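Local coordinates for aldehyde dehydrogenase family protein (Pseudomonas syringae pv. tomato, PDB 5IUW) that probably oxidises aldehydes to carboxylic acids with NAD(P)+ as cofactor, and binds NAD and indole-3-acetic acid side by side, at residues Q298-T303 and G342-T347; L107-P112 and V165-P170. One frame throughout, in Å; residues are numbered along the deposited sequence.

Interactions 1 and 2 lie side by side, their centres about 8 Å apart, in the interior of the subunit, and both reach the bound NAD and indole-3-acetic acid. Two hydrogen bonds probably tie them together: A343 N to G110 O at 3.1 Å, and N168 ND2 to E300 O, also at 3.1 Å. Packing adds to this, with E300 OE2 3.4 Å from W167 CH2 and Q298 OE1 3.3 Å from P112 CD. The 298-303 loop brings C302 to the ligands, while the 165-170 loop brings W167, N168 and F169. Segments 342-347 and 107-112 stand behind these two loops, farther from the ligands.

Interaction 1 of 2, residues Q298-T303 and G342-T347; sequences QGEVCT and GALVDT. With NAD (nicotinamide-adenine-dinucleotide), chain C; IAC (1H-indol-3-ylacetic acid), chain D.
Q298 reaches across to G342, A343 and L344, and each step of its side chain has something to meet. CB rests on L344 CD2 at 3.8 Å. The chain then bends (chi2 75°), which lays CG beside the carbonyl oxygens of G342 and A343 and swings the amide round to face the other segment. At the tip, OE1 accepts the backbone N-H of G342 at 2.8 Å; the donor sits well above the carbonyl plane, but the N-H points at the oxygen fairly straight, at 156°. The other half of the amide turns back to its own loop: NE2 donates to E300 OE1 at 3.2 Å, with that oxygen nearly in the amide plane and the proton arriving from above the carboxylate.

E300 is held at its other oxygen too: OE2 takes the N-H of V345 on the syn lone pair, a longish bond of 3.3 Å, and also lies 3.5 Å from L344 CD2, the methyl that Q298 CB touches. Water 1 lies between E300 OE1 and A343 O, close to both. These partners fix the rotation of a buried carboxylate, and the two N-H donors would be expected to suit a negative charge.

Past an inverse gamma turn centred on E300, the loop runs on to C302, which comes up beside the nicotinamide ring and indole-3-acetic acid. The arrangement belongs to the aldehyde dehydrogenase active-site loop carrying the family's cysteine signature, here joined, through Q298 and E300, to the loop that leads into helix 347-362.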
ATOM      1  N   GLN A 298     -13.042 -18.627 -31.713  1.00 16.01           N
ATOM      2  CA  GLN A 298     -12.428 -19.568 -32.648  1.00 20.38           C
ATOM      3  C   GLN A 298     -11.136 -20.174 -32.102  1.00 18.94           C
ATOM      4  O   GLN A 298     -10.268 -20.580 -32.868  1.00 20.79           O
ATOM      5  CB  GLN A 298     -12.133 -18.894 -34.000  1.00 18.81           C
ATOM      6  CG  GLN A 298     -13.323 -18.242 -34.709  1.00 23.98           C
ATOM      7  CD  GLN A 298     -13.760 -16.928 -34.082  1.00 24.63           C
ATOM      8  OE1 GLN A 298     -14.908 -16.780 -33.678  1.00 27.22           O
ATOM      9  NE2 GLN A 298     -12.841 -15.976 -33.989  1.00 21.21           N
ATOM     10  N   GLY A 299     -10.992 -20.214 -30.783  1.00 16.32           N
ATOM     11  CA  GLY A 299      -9.764 -20.709 -30.182  1.00 19.43           C
ATOM     12  C   GLY A 299      -8.571 -19.787 -30.393  1.00 25.45           C
ATOM     13  O   GLY A 299      -7.435 -20.130 -30.052  1.00 20.30           O
ATOM     14  N   GLU A 300      -8.824 -18.608 -30.961  1.00 26.87           N
ATOM     15  CA  GLU A 300      -7.777 -17.614 -31.175  1.00 23.00           C
ATOM     16  C   GLU A 300      -7.673 -16.732 -29.929  1.00 19.10           C
ATOM     17  O   GLU A 300      -7.937 -15.526 -29.973  1.00 21.85           O
ATOM     18  CB  GLU A 300      -8.068 -16.781 -32.425  1.00 18.93           C
ATOM     19  CG  GLU A 300      -8.197 -17.611 -33.698  1.00 20.59           C
ATOM     20  CD  GLU A 300      -8.792 -16.834 -34.861  1.00 24.22           C
ATOM     21  OE1 GLU A 300      -9.687 -15.983 -34.621  1.00 21.23           O
ATOM     22  OE2 GLU A 300      -8.357 -17.080 -36.013  1.00 18.04           O
ATOM     23  N   VAL A 301      -7.316 -17.372 -28.818  1.00 20.08           N
ATOM     24  CA  VAL A 301      -7.275 -16.749 -27.502  1.00 19.63           C
ATOM     25  C   VAL A 301      -5.993 -17.200 -26.809  1.00 19.47           C
ATOM     26  O   VAL A 301      -5.711 -18.393 -26.718  1.00 17.27           O
ATOM     27  CB  VAL A 301      -8.498 -17.135 -26.652  1.00 18.15           C
ATOM     28  CG1 VAL A 301      -8.390 -16.553 -25.245  1.00 14.53           C
ATOM     29  CG2 VAL A 301      -9.799 -16.701 -27.342  1.00 19.43           C
ATOM     30  N   CYS A 302      -5.211 -16.250 -26.331  1.00 19.19           N
ATOM     31  CA  CYS A 302      -3.930 -16.595 -25.741  1.00 21.60           C
ATOM     32  C   CYS A 302      -4.075 -17.521 -24.534  1.00 24.24           C
ATOM     33  O   CYS A 302      -3.217 -18.361 -24.284  1.00 25.18           O
ATOM     34  CB  CYS A 302      -3.184 -15.329 -25.346  1.00 17.85           C
ATOM     35  SG  CYS A 302      -3.977 -14.356 -24.020  1.00 40.86           S
ATOM     36  N   THR A 303      -5.170 -17.364 -23.799  1.00 21.69           N
ATOM     37  CA  THR A 303      -5.430 -18.181 -22.624  1.00 15.19           C
ATOM     38  C   THR A 303      -6.410 -19.317 -22.878  1.00 16.82           C
ATOM     39  O   THR A 303      -6.984 -19.864 -21.935  1.00 20.32           O
ATOM     40  CB  THR A 303      -5.984 -17.332 -21.476  1.00 18.03           C
ATOM     41  OG1 THR A 303      -7.134 -16.614 -21.933  1.00 21.05           O
ATOM     42  CG2 THR A 303      -4.932 -16.357 -21.004  1.00 22.07           C
ATOM     43  N   GLY A 342     -17.001 -17.723 -35.219  1.00 19.92           N
ATOM     44  CA  GLY A 342     -16.860 -17.014 -36.478  1.00 16.61           C
ATOM     45  C   GLY A 342     -15.841 -17.618 -37.413  1.00 16.94           C
ATOM     46  O   GLY A 342     -15.556 -18.805 -37.346  1.00 18.49           O
ATOM     47  N   ALA A 343     -15.294 -16.789 -38.289  1.00 22.40           N
ATOM     48  CA  ALA A 343     -14.268 -17.220 -39.231  1.00 24.36           C
ATOM     49  C   ALA A 343     -12.877 -17.111 -38.609  1.00 20.21           C
ATOM     50  O   ALA A 343     -12.666 -16.293 -37.726  1.00 22.42           O
ATOM     51  CB  ALA A 343     -14.347 -16.385 -40.510  1.00 24.20           C
ATOM     52  N   LEU A 344     -11.935 -17.937 -39.062  1.00 17.96           N
ATOM     53  CA  LEU A 344     -10.531 -17.742 -38.695  1.00 22.42           C
ATOM     54  C   LEU A 344     -10.051 -16.503 -39.441  1.00 25.60           C
ATOM     55  O   LEU A 344     -10.684 -16.085 -40.408  1.00 24.42           O
ATOM     56  CB  LEU A 344      -9.676 -18.962 -39.035  1.00 19.58           C
ATOM     57  CG  LEU A 344     -10.024 -20.255 -38.292  1.00 21.24           C
ATOM     58  CD1 LEU A 344      -9.162 -21.414 -38.773  1.00 23.49           C
ATOM     59  CD2 LEU A 344      -9.879 -20.077 -36.791  1.00 22.66           C
ATOM     60  N   VAL A 345      -8.944 -15.913 -39.003  1.00 21.77           N
ATOM     61  CA  VAL A 345      -8.583 -14.575 -39.480  1.00 22.83           C
ATOM     62  C   VAL A 345      -8.154 -14.560 -40.955  1.00 24.55           C
ATOM     63  O   VAL A 345      -8.438 -13.605 -41.671  1.00 24.01           O
ATOM     64  CB  VAL A 345      -7.475 -13.947 -38.595  1.00 20.58           C
ATOM     65  CG1 VAL A 345      -6.135 -14.683 -38.751  1.00 19.99           C
ATOM     66  CG2 VAL A 345      -7.337 -12.456 -38.880  1.00 17.48           C
ATOM     67  N   ASP A 346      -7.504 -15.622 -41.417  1.00 23.15           N
ATOM     68  CA  ASP A 346      -7.137 -15.722 -42.829  1.00 25.53           C
ATOM     69  C   ASP A 346      -6.817 -17.151 -43.236  1.00 23.24           C
ATOM     70  O   ASP A 346      -6.845 -18.073 -42.418  1.00 21.12           O
ATOM     71  CB  ASP A 346      -5.949 -14.805 -43.162  1.00 23.29           C
ATOM     72  CG  ASP A 346      -4.716 -15.084 -42.310  1.00 29.79           C
ATOM     73  OD1 ASP A 346      -4.559 -16.204 -41.785  1.00 35.92           O
ATOM     74  OD2 ASP A 346      -3.880 -14.170 -42.180  1.00 28.57           O
ATOM     75  N   THR A 347      -6.497 -17.321 -44.508  1.00 25.15           N
ATOM     76  CA  THR A 347      -6.209 -18.633 -45.049  1.00 25.09           C
ATOM     77  C   THR A 347      -4.979 -19.229 -44.383  1.00 20.78           C
ATOM     78  O   THR A 347      -4.960 -20.407 -44.048  1.00 29.01           O
ATOM     79  CB  THR A 347      -6.011 -18.559 -46.570  1.00 28.16           C
ATOM     80  OG1 THR A 347      -7.272 -18.293 -47.198  1.00 31.33           O
ATOM     81  CG2 THR A 347      -5.460 -19.865 -47.097  1.00 27.57           C
TER
HETATM   82  PA  NAD C 700       2.637 -11.611 -33.992  1.00 21.30           P
HETATM   83  O1A NAD C 700       3.779 -11.695 -33.010  1.00 21.78           O
HETATM   84  O2A NAD C 700       3.021 -12.230 -35.291  1.00 22.64           O
HETATM   85  O5B NAD C 700       2.317 -10.067 -34.256  1.00 16.91           O
HETATM   86  C5B NAD C 700       1.849  -9.265 -33.151  1.00  9.01           C
HETATM   87  C4B NAD C 700       2.301  -7.787 -33.412  1.00 13.33           C
HETATM   88  O4B NAD C 700       3.606  -7.723 -33.526  1.00 13.23           O
HETATM   89  C3B NAD C 700       1.725  -7.324 -34.734  1.00 15.30           C
HETATM   90  O3B NAD C 700       1.278  -6.047 -34.613  1.00 16.46           O
HETATM   91  C2B NAD C 700       2.954  -7.444 -35.678  1.00 14.91           C
HETATM   92  O2B NAD C 700       2.736  -6.621 -36.910  1.00 17.19           O
HETATM   93  C1B NAD C 700       3.942  -7.054 -34.939  1.00 10.90           C
HETATM   94  N9A NAD C 700       5.231  -7.516 -35.442  1.00 11.75           N
HETATM   95  C8A NAD C 700       5.465  -8.609 -36.201  1.00  8.77           C
HETATM   96  N7A NAD C 700       6.794  -8.653 -36.466  1.00 15.78           N
HETATM   97  C5A NAD C 700       7.389  -7.587 -35.860  1.00 15.78           C
HETATM   98  C6A NAD C 700       8.704  -7.163 -35.800  1.00 12.50           C
HETATM   99  N6A NAD C 700       9.829  -7.760 -36.388  1.00 13.73           N
HETATM  100  N1A NAD C 700       9.046  -6.057 -35.128  1.00 10.39           N
HETATM  101  C2A NAD C 700       8.075  -5.357 -34.496  1.00 13.08           C
HETATM  102  N3A NAD C 700       6.767  -5.763 -34.549  1.00 13.22           N
HETATM  103  C4A NAD C 700       6.431  -6.884 -35.228  1.00 11.89           C
HETATM  104  O3  NAD C 700       1.395 -12.339 -33.343  1.00 20.98           O
HETATM  105  PN  NAD C 700      -0.076 -12.483 -34.007  1.00 33.49           P
HETATM  106  O1N NAD C 700       0.090 -12.937 -35.433  1.00 39.70           O
HETATM  107  O2N NAD C 700      -0.730 -11.125 -33.983  1.00 25.86           O
HETATM  108  O5D NAD C 700      -0.900 -13.632 -33.254  1.00 48.26           O
HETATM  109  C5D NAD C 700      -1.377 -13.521 -31.916  1.00 38.38           C
HETATM  110  C4D NAD C 700      -0.315 -14.018 -30.852  1.00 38.27           C
HETATM  111  O4D NAD C 700      -0.411 -13.174 -29.875  1.00 42.88           O
HETATM  112  C3D NAD C 700      -0.613 -15.376 -30.225  1.00 36.46           C
HETATM  113  O3D NAD C 700       0.529 -16.092 -29.982  1.00 33.92           O
HETATM  114  C2D NAD C 700      -1.291 -15.017 -28.873  1.00 38.02           C
HETATM  115  O2D NAD C 700      -1.130 -16.107 -27.838  1.00 36.27           O
HETATM  116  C1D NAD C 700      -0.693 -13.969 -28.504  1.00 35.94           C
HETATM  117  N1N NAD C 700      -1.555 -13.194 -27.629  1.00 37.90           N
HETATM  118  C2N NAD C 700      -1.154 -12.934 -26.331  1.00 33.53           C
HETATM  119  C3N NAD C 700      -1.991 -12.198 -25.487  1.00 41.18           C
HETATM  120  C7N NAD C 700      -1.558 -11.919 -24.046  1.00 37.84           C
HETATM  121  O7N NAD C 700      -0.637 -12.550 -23.560  1.00 39.85           O
HETATM  122  N7N NAD C 700      -2.216 -10.960 -23.289  1.00 29.43           N
HETATM  123  C4N NAD C 700      -3.212 -11.724 -25.952  1.00 46.57           C
HETATM  124  C5N NAD C 700      -3.607 -11.978 -27.253  1.00 41.97           C
HETATM  125  C6N NAD C 700      -2.768 -12.719 -28.097  1.00 40.83           C
HETATM  126  C   IAC D 701     -10.172 -12.506 -21.780  1.00 78.54           C
HETATM  127  C1  IAC D 701      -9.879 -12.010 -23.014  1.00 77.31           C
HETATM  128  C2  IAC D 701     -10.902 -11.457 -23.827  1.00 78.53           C
HETATM  129  C3  IAC D 701     -12.208 -11.427 -23.357  1.00 77.39           C
HETATM  130  C4  IAC D 701     -12.512 -11.934 -22.097  1.00 74.52           C
HETATM  131  C5  IAC D 701     -11.511 -12.472 -21.302  1.00 75.37           C
HETATM  132  C7  IAC D 701      -8.516 -12.166 -23.227  1.00 76.80           C
HETATM  133  C8  IAC D 701      -7.961 -12.767 -22.116  1.00 80.24           C
HETATM  134  C17 IAC D 701      -7.799 -11.738 -24.477  1.00 72.40           C
HETATM  135  C18 IAC D 701      -6.454 -12.404 -24.570  1.00 62.29           C
HETATM  136  N   IAC D 701      -8.974 -12.979 -21.217  1.00 82.22           N
HETATM  137  O2  IAC D 701      -6.267 -13.357 -25.373  1.00 47.70           O
HETATM  138  O3  IAC D 701      -5.529 -11.961 -23.845  1.00 64.14           O
HETATM  139  O   HOH W   1     -10.894 -14.963 -36.678  1.00 19.50           O

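Interaction 2 of 2, residues L107-P112 and V165-P170; sequences LDMGKP and VPWNFP. With NAD (nicotinamide-adenine-dinucleotide), chain C; IAC (1H-indol-3-ylacetic acid), chain D.
M109 and K111 meet the 165-170 loop, which leaves strand 149-164 for helix 170-183 in the Rossmann-like nucleotide-binding fold of aldehyde dehydrogenases. Their own chain comes out of helix 98-109 and turns through G110, at positive phi.

The polar part centres on K111. Its side chain bends at chi3 (65°) and sends NZ to N168 O at 3.0 Å, in the carbonyl plane; N297 ND2 donates to the same oxygen. The ammonium also makes a salt bridge to D120. It lies 3.1 Å from F169 CD1 as well, approaching that ring obliquely, and the two side chains cross at about a right angle.

The apolar part belongs to M109. Bends at chi2 and chi3 fold the side chain over the loop: CG packs on P170 CG at 3.9 Å, while CE rests against the carbonyl oxygens of both W167 and N168, about equally far from each, and reaches the edge of the W167 ring, 4.3 Å from W167 CE3. The folded chain also leaves SD where K111 N can make a weak hydrogen bond to it.

Ligand contacts occupy the far side of the loop. V165 O accepts a hydrogen bond from NAD O3B at 2.7 Å, and W167 NE1 donates a weak one to the phosphate oxygen O1N. N168 sets its amide close to the nicotinamide ring, and its ND2 is hydrogen-bonded to E300 O. F169 serves the other ligand: indole-3-acetic acid brings C2, on the rim of its indole, over one face of the F169 ring, 3.5 Å above the plane and offset toward the rim.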
ATOM      1  N   LEU A 107     -15.816  -7.387 -39.304  1.00 16.95           N
ATOM      2  CA  LEU A 107     -15.430  -7.421 -40.713  1.00 17.39           C
ATOM      3  C   LEU A 107     -13.921  -7.578 -40.882  1.00 19.34           C
ATOM      4  O   LEU A 107     -13.444  -8.236 -41.802  1.00 19.46           O
ATOM      5  CB  LEU A 107     -15.889  -6.157 -41.428  1.00 14.74           C
ATOM      6  CG  LEU A 107     -17.393  -5.963 -41.616  1.00 20.06           C
ATOM      7  CD1 LEU A 107     -17.656  -4.578 -42.158  1.00 19.16           C
ATOM      8  CD2 LEU A 107     -17.969  -7.027 -42.541  1.00 18.40           C
ATOM      9  N   ASP A 108     -13.177  -6.961 -39.982  1.00 18.36           N
ATOM     10  CA  ASP A 108     -11.726  -6.891 -40.098  1.00 16.22           C
ATOM     11  C   ASP A 108     -11.063  -8.247 -39.817  1.00 16.38           C
ATOM     12  O   ASP A 108     -10.109  -8.625 -40.501  1.00 16.81           O
ATOM     13  CB  ASP A 108     -11.192  -5.818 -39.138  1.00 18.61           C
ATOM     14  CG  ASP A 108      -9.827  -5.289 -39.530  1.00 23.95           C
ATOM     15  OD1 ASP A 108      -9.246  -5.786 -40.528  1.00 24.52           O
ATOM     16  OD2 ASP A 108      -9.336  -4.379 -38.811  1.00 22.40           O
ATOM     17  N   MET A 109     -11.558  -8.991 -38.825  1.00 13.99           N
ATOM     18  CA  MET A 109     -10.868 -10.237 -38.459  1.00 11.76           C
ATOM     19  C   MET A 109     -11.778 -11.435 -38.193  1.00 15.75           C
ATOM     20  O   MET A 109     -11.297 -12.493 -37.775  1.00 16.40           O
ATOM     21  CB  MET A 109      -9.953 -10.003 -37.244  1.00 14.31           C
ATOM     22  CG  MET A 109     -10.602  -9.302 -36.060  1.00 10.44           C
ATOM     23  SD  MET A 109     -11.676 -10.361 -35.104  1.00 19.19           S
ATOM     24  CE  MET A 109     -10.576 -11.722 -34.634  1.00 10.33           C
ATOM     25  N   GLY A 110     -13.078 -11.272 -38.424  1.00 12.27           N
ATOM     26  CA  GLY A 110     -13.983 -12.409 -38.497  1.00 16.42           C
ATOM     27  C   GLY A 110     -14.686 -12.917 -37.247  1.00 17.24           C
ATOM     28  O   GLY A 110     -15.426 -13.886 -37.319  1.00 16.37           O
ATOM     29  N   LYS A 111     -14.471 -12.283 -36.102  1.00 18.03           N
ATOM     30  CA  LYS A 111     -15.162 -12.742 -34.901  1.00 17.10           C
ATOM     31  C   LYS A 111     -16.653 -12.390 -34.976  1.00 14.44           C
ATOM     32  O   LYS A 111     -17.039 -11.448 -35.647  1.00 17.10           O
ATOM     33  CB  LYS A 111     -14.510 -12.158 -33.646  1.00 13.37           C
ATOM     34  CG  LYS A 111     -14.828 -10.721 -33.372  1.00 15.49           C
ATOM     35  CD  LYS A 111     -14.388 -10.359 -31.967  1.00 16.07           C
ATOM     36  CE  LYS A 111     -12.883 -10.451 -31.866  1.00 20.31           C
ATOM     37  NZ  LYS A 111     -12.396 -10.551 -30.482  1.00 19.76           N
ATOM     38  N   PRO A 112     -17.495 -13.184 -34.316  1.00 12.00           N
ATOM     39  CA  PRO A 112     -18.941 -12.991 -34.401  1.00 13.64           C
ATOM     40  C   PRO A 112     -19.359 -11.614 -33.904  1.00 16.70           C
ATOM     41  O   PRO A 112     -18.785 -11.118 -32.944  1.00 19.62           O
ATOM     42  CB  PRO A 112     -19.497 -14.085 -33.495  1.00 11.70           C
ATOM     43  CG  PRO A 112     -18.424 -15.098 -33.415  1.00 15.00           C
ATOM     44  CD  PRO A 112     -17.141 -14.346 -33.489  1.00 13.56           C
ATOM     45  N   VAL A 165       0.367  -4.374 -31.035  1.00 16.13           N
ATOM     46  CA  VAL A 165      -0.689  -5.285 -30.611  1.00 12.24           C
ATOM     47  C   VAL A 165      -1.122  -6.276 -31.706  1.00 16.70           C
ATOM     48  O   VAL A 165      -0.808  -6.074 -32.888  1.00 13.87           O
ATOM     49  CB  VAL A 165      -1.910  -4.473 -30.120  1.00 14.44           C
ATOM     50  CG1 VAL A 165      -1.521  -3.623 -28.934  1.00 18.27           C
ATOM     51  CG2 VAL A 165      -2.440  -3.618 -31.226  1.00 13.71           C
ATOM     52  N   PRO A 166      -1.837  -7.355 -31.309  1.00 16.34           N
ATOM     53  CA  PRO A 166      -2.178  -8.409 -32.260  1.00 15.91           C
ATOM     54  C   PRO A 166      -3.592  -8.264 -32.802  1.00 14.96           C
ATOM     55  O   PRO A 166      -4.275  -7.276 -32.547  1.00 16.12           O
ATOM     56  CB  PRO A 166      -2.047  -9.670 -31.414  1.00 19.19           C
ATOM     57  CG  PRO A 166      -2.566  -9.227 -30.065  1.00 17.00           C
ATOM     58  CD  PRO A 166      -2.276  -7.734 -29.951  1.00 14.94           C
ATOM     59  N   TRP A 167      -4.020  -9.268 -33.543  1.00 14.10           N
ATOM     60  CA  TRP A 167      -5.279  -9.204 -34.275  1.00 13.27           C
ATOM     61  C   TRP A 167      -6.459  -9.935 -33.616  1.00 13.36           C
ATOM     62  O   TRP A 167      -7.578  -9.811 -34.078  1.00 15.99           O
ATOM     63  CB  TRP A 167      -5.067  -9.757 -35.680  1.00 15.03           C
ATOM     64  CG  TRP A 167      -4.438 -11.110 -35.717  1.00 13.51           C
ATOM     65  CD1 TRP A 167      -3.120 -11.396 -35.939  1.00 17.00           C
ATOM     66  CD2 TRP A 167      -5.095 -12.368 -35.528  1.00 13.40           C
ATOM     67  NE1 TRP A 167      -2.920 -12.752 -35.909  1.00 16.54           N
ATOM     68  CE2 TRP A 167      -4.116 -13.374 -35.662  1.00 18.63           C
ATOM     69  CE3 TRP A 167      -6.423 -12.746 -35.275  1.00 18.58           C
ATOM     70  CZ2 TRP A 167      -4.418 -14.734 -35.540  1.00 22.16           C
ATOM     71  CZ3 TRP A 167      -6.721 -14.100 -35.150  1.00 21.37           C
ATOM     72  CH2 TRP A 167      -5.720 -15.077 -35.286  1.00 19.38           C
ATOM     73  N   ASN A 168      -6.229 -10.698 -32.550  1.00 13.06           N
ATOM     74  CA  ASN A 168      -7.322 -11.529 -32.047  1.00 16.89           C
ATOM     75  C   ASN A 168      -8.360 -10.763 -31.202  1.00 18.86           C
ATOM     76  O   ASN A 168      -9.547 -11.064 -31.261  1.00 19.39           O
ATOM     77  CB  ASN A 168      -6.771 -12.726 -31.276  1.00 10.28           C
ATOM     78  CG  ASN A 168      -5.997 -12.334 -30.039  1.00 19.03           C
ATOM     79  OD1 ASN A 168      -5.339 -11.297 -29.994  1.00 20.62           O
ATOM     80  ND2 ASN A 168      -6.056 -13.190 -29.023  1.00 18.47           N
ATOM     81  N   PHE A 169      -7.917  -9.790 -30.420  1.00 15.79           N
ATOM     82  CA  PHE A 169      -8.829  -8.830 -29.808  1.00 15.76           C
ATOM     83  C   PHE A 169      -8.270  -7.437 -30.080  1.00 14.36           C
ATOM     84  O   PHE A 169      -7.628  -6.849 -29.208  1.00 19.89           O
ATOM     85  CB  PHE A 169      -8.974  -9.046 -28.298  1.00 14.14           C
ATOM     86  CG  PHE A 169      -9.599 -10.355 -27.906  1.00 21.65           C
ATOM     87  CD1 PHE A 169     -10.962 -10.455 -27.699  1.00 24.52           C
ATOM     88  CD2 PHE A 169      -8.811 -11.482 -27.705  1.00 26.06           C
ATOM     89  CE1 PHE A 169     -11.537 -11.657 -27.320  1.00 25.74           C
ATOM     90  CE2 PHE A 169      -9.374 -12.688 -27.320  1.00 25.29           C
ATOM     91  CZ  PHE A 169     -10.741 -12.779 -27.130  1.00 28.26           C
ATOM     92  N   PRO A 170      -8.489  -6.915 -31.293  1.00 13.55           N
ATOM     93  CA  PRO A 170      -7.823  -5.691 -31.765  1.00 20.61           C
ATOM     94  C   PRO A 170      -8.070  -4.481 -30.857  1.00 21.52           C
ATOM     95  O   PRO A 170      -7.127  -3.861 -30.377  1.00 14.77           O
ATOM     96  CB  PRO A 170      -8.450  -5.453 -33.150  1.00 15.90           C
ATOM     97  CG  PRO A 170      -9.008  -6.769 -33.558  1.00 14.23           C
ATOM     98  CD  PRO A 170      -9.423  -7.460 -32.293  1.00 12.99           C
TER
HETATM   99  PA  NAD C 700       2.637 -11.611 -33.992  1.00 21.30           P
HETATM  100  O1A NAD C 700       3.779 -11.695 -33.010  1.00 21.78           O
HETATM  101  O2A NAD C 700       3.021 -12.230 -35.291  1.00 22.64           O
HETATM  102  O5B NAD C 700       2.317 -10.067 -34.256  1.00 16.91           O
HETATM  103  C5B NAD C 700       1.849  -9.265 -33.151  1.00  9.01           C
HETATM  104  C4B NAD C 700       2.301  -7.787 -33.412  1.00 13.33           C
HETATM  105  O4B NAD C 700       3.606  -7.723 -33.526  1.00 13.23           O
HETATM  106  C3B NAD C 700       1.725  -7.324 -34.734  1.00 15.30           C
HETATM  107  O3B NAD C 700       1.278  -6.047 -34.613  1.00 16.46           O
HETATM  108  C2B NAD C 700       2.954  -7.444 -35.678  1.00 14.91           C
HETATM  109  O2B NAD C 700       2.736  -6.621 -36.910  1.00 17.19           O
HETATM  110  C1B NAD C 700       3.942  -7.054 -34.939  1.00 10.90           C
HETATM  111  N9A NAD C 700       5.231  -7.516 -35.442  1.00 11.75           N
HETATM  112  C8A NAD C 700       5.465  -8.609 -36.201  1.00  8.77           C
HETATM  113  N7A NAD C 700       6.794  -8.653 -36.466  1.00 15.78           N
HETATM  114  C5A NAD C 700       7.389  -7.587 -35.860  1.00 15.78           C
HETATM  115  C6A NAD C 700       8.704  -7.163 -35.800  1.00 12.50           C
HETATM  116  N6A NAD C 700       9.829  -7.760 -36.388  1.00 13.73           N
HETATM  117  N1A NAD C 700       9.046  -6.057 -35.128  1.00 10.39           N
HETATM  118  C2A NAD C 700       8.075  -5.357 -34.496  1.00 13.08           C
HETATM  119  N3A NAD C 700       6.767  -5.763 -34.549  1.00 13.22           N
HETATM  120  C4A NAD C 700       6.431  -6.884 -35.228  1.00 11.89           C
HETATM  121  O3  NAD C 700       1.395 -12.339 -33.343  1.00 20.98           O
HETATM  122  PN  NAD C 700      -0.076 -12.483 -34.007  1.00 33.49           P
HETATM  123  O1N NAD C 700       0.090 -12.937 -35.433  1.00 39.70           O
HETATM  124  O2N NAD C 700      -0.730 -11.125 -33.983  1.00 25.86           O
HETATM  125  O5D NAD C 700      -0.900 -13.632 -33.254  1.00 48.26           O
HETATM  126  C5D NAD C 700      -1.377 -13.521 -31.916  1.00 38.38           C
HETATM  127  C4D NAD C 700      -0.315 -14.018 -30.852  1.00 38.27           C
HETATM  128  O4D NAD C 700      -0.411 -13.174 -29.875  1.00 42.88           O
HETATM  129  C3D NAD C 700      -0.613 -15.376 -30.225  1.00 36.46           C
HETATM  130  O3D NAD C 700       0.529 -16.092 -29.982  1.00 33.92           O
HETATM  131  C2D NAD C 700      -1.291 -15.017 -28.873  1.00 38.02           C
HETATM  132  O2D NAD C 700      -1.130 -16.107 -27.838  1.00 36.27           O
HETATM  133  C1D NAD C 700      -0.693 -13.969 -28.504  1.00 35.94           C
HETATM  134  N1N NAD C 700      -1.555 -13.194 -27.629  1.00 37.90           N
HETATM  135  C2N NAD C 700      -1.154 -12.934 -26.331  1.00 33.53           C
HETATM  136  C3N NAD C 700      -1.991 -12.198 -25.487  1.00 41.18           C
HETATM  137  C7N NAD C 700      -1.558 -11.919 -24.046  1.00 37.84           C
HETATM  138  O7N NAD C 700      -0.637 -12.550 -23.560  1.00 39.85           O
HETATM  139  N7N NAD C 700      -2.216 -10.960 -23.289  1.00 29.43           N
HETATM  140  C4N NAD C 700      -3.212 -11.724 -25.952  1.00 46.57           C
HETATM  141  C5N NAD C 700      -3.607 -11.978 -27.253  1.00 41.97           C
HETATM  142  C6N NAD C 700      -2.768 -12.719 -28.097  1.00 40.83           C
HETATM  143  C   IAC D 701     -10.172 -12.506 -21.780  1.00 78.54           C
HETATM  144  C1  IAC D 701      -9.879 -12.010 -23.014  1.00 77.31           C
HETATM  145  C2  IAC D 701     -10.902 -11.457 -23.827  1.00 78.53           C
HETATM  146  C3  IAC D 701     -12.208 -11.427 -23.357  1.00 77.39           C
HETATM  147  C4  IAC D 701     -12.512 -11.934 -22.097  1.00 74.52           C
HETATM  148  C5  IAC D 701     -11.511 -12.472 -21.302  1.00 75.37           C
HETATM  149  C7  IAC D 701      -8.516 -12.166 -23.227  1.00 76.80           C
HETATM  150  C8  IAC D 701      -7.961 -12.767 -22.116  1.00 80.24           C
HETATM  151  C17 IAC D 701      -7.799 -11.738 -24.477  1.00 72.40           C
HETATM  152  C18 IAC D 701      -6.454 -12.404 -24.570  1.00 62.29           C
HETATM  153  N   IAC D 701      -8.974 -12.979 -21.217  1.00 82.22           N
HETATM  154  O2  IAC D 701      -6.267 -13.357 -25.373  1.00 47.70           O
HETATM  155  O3  IAC D 701      -5.529 -11.961 -23.845  1.00 64.14           O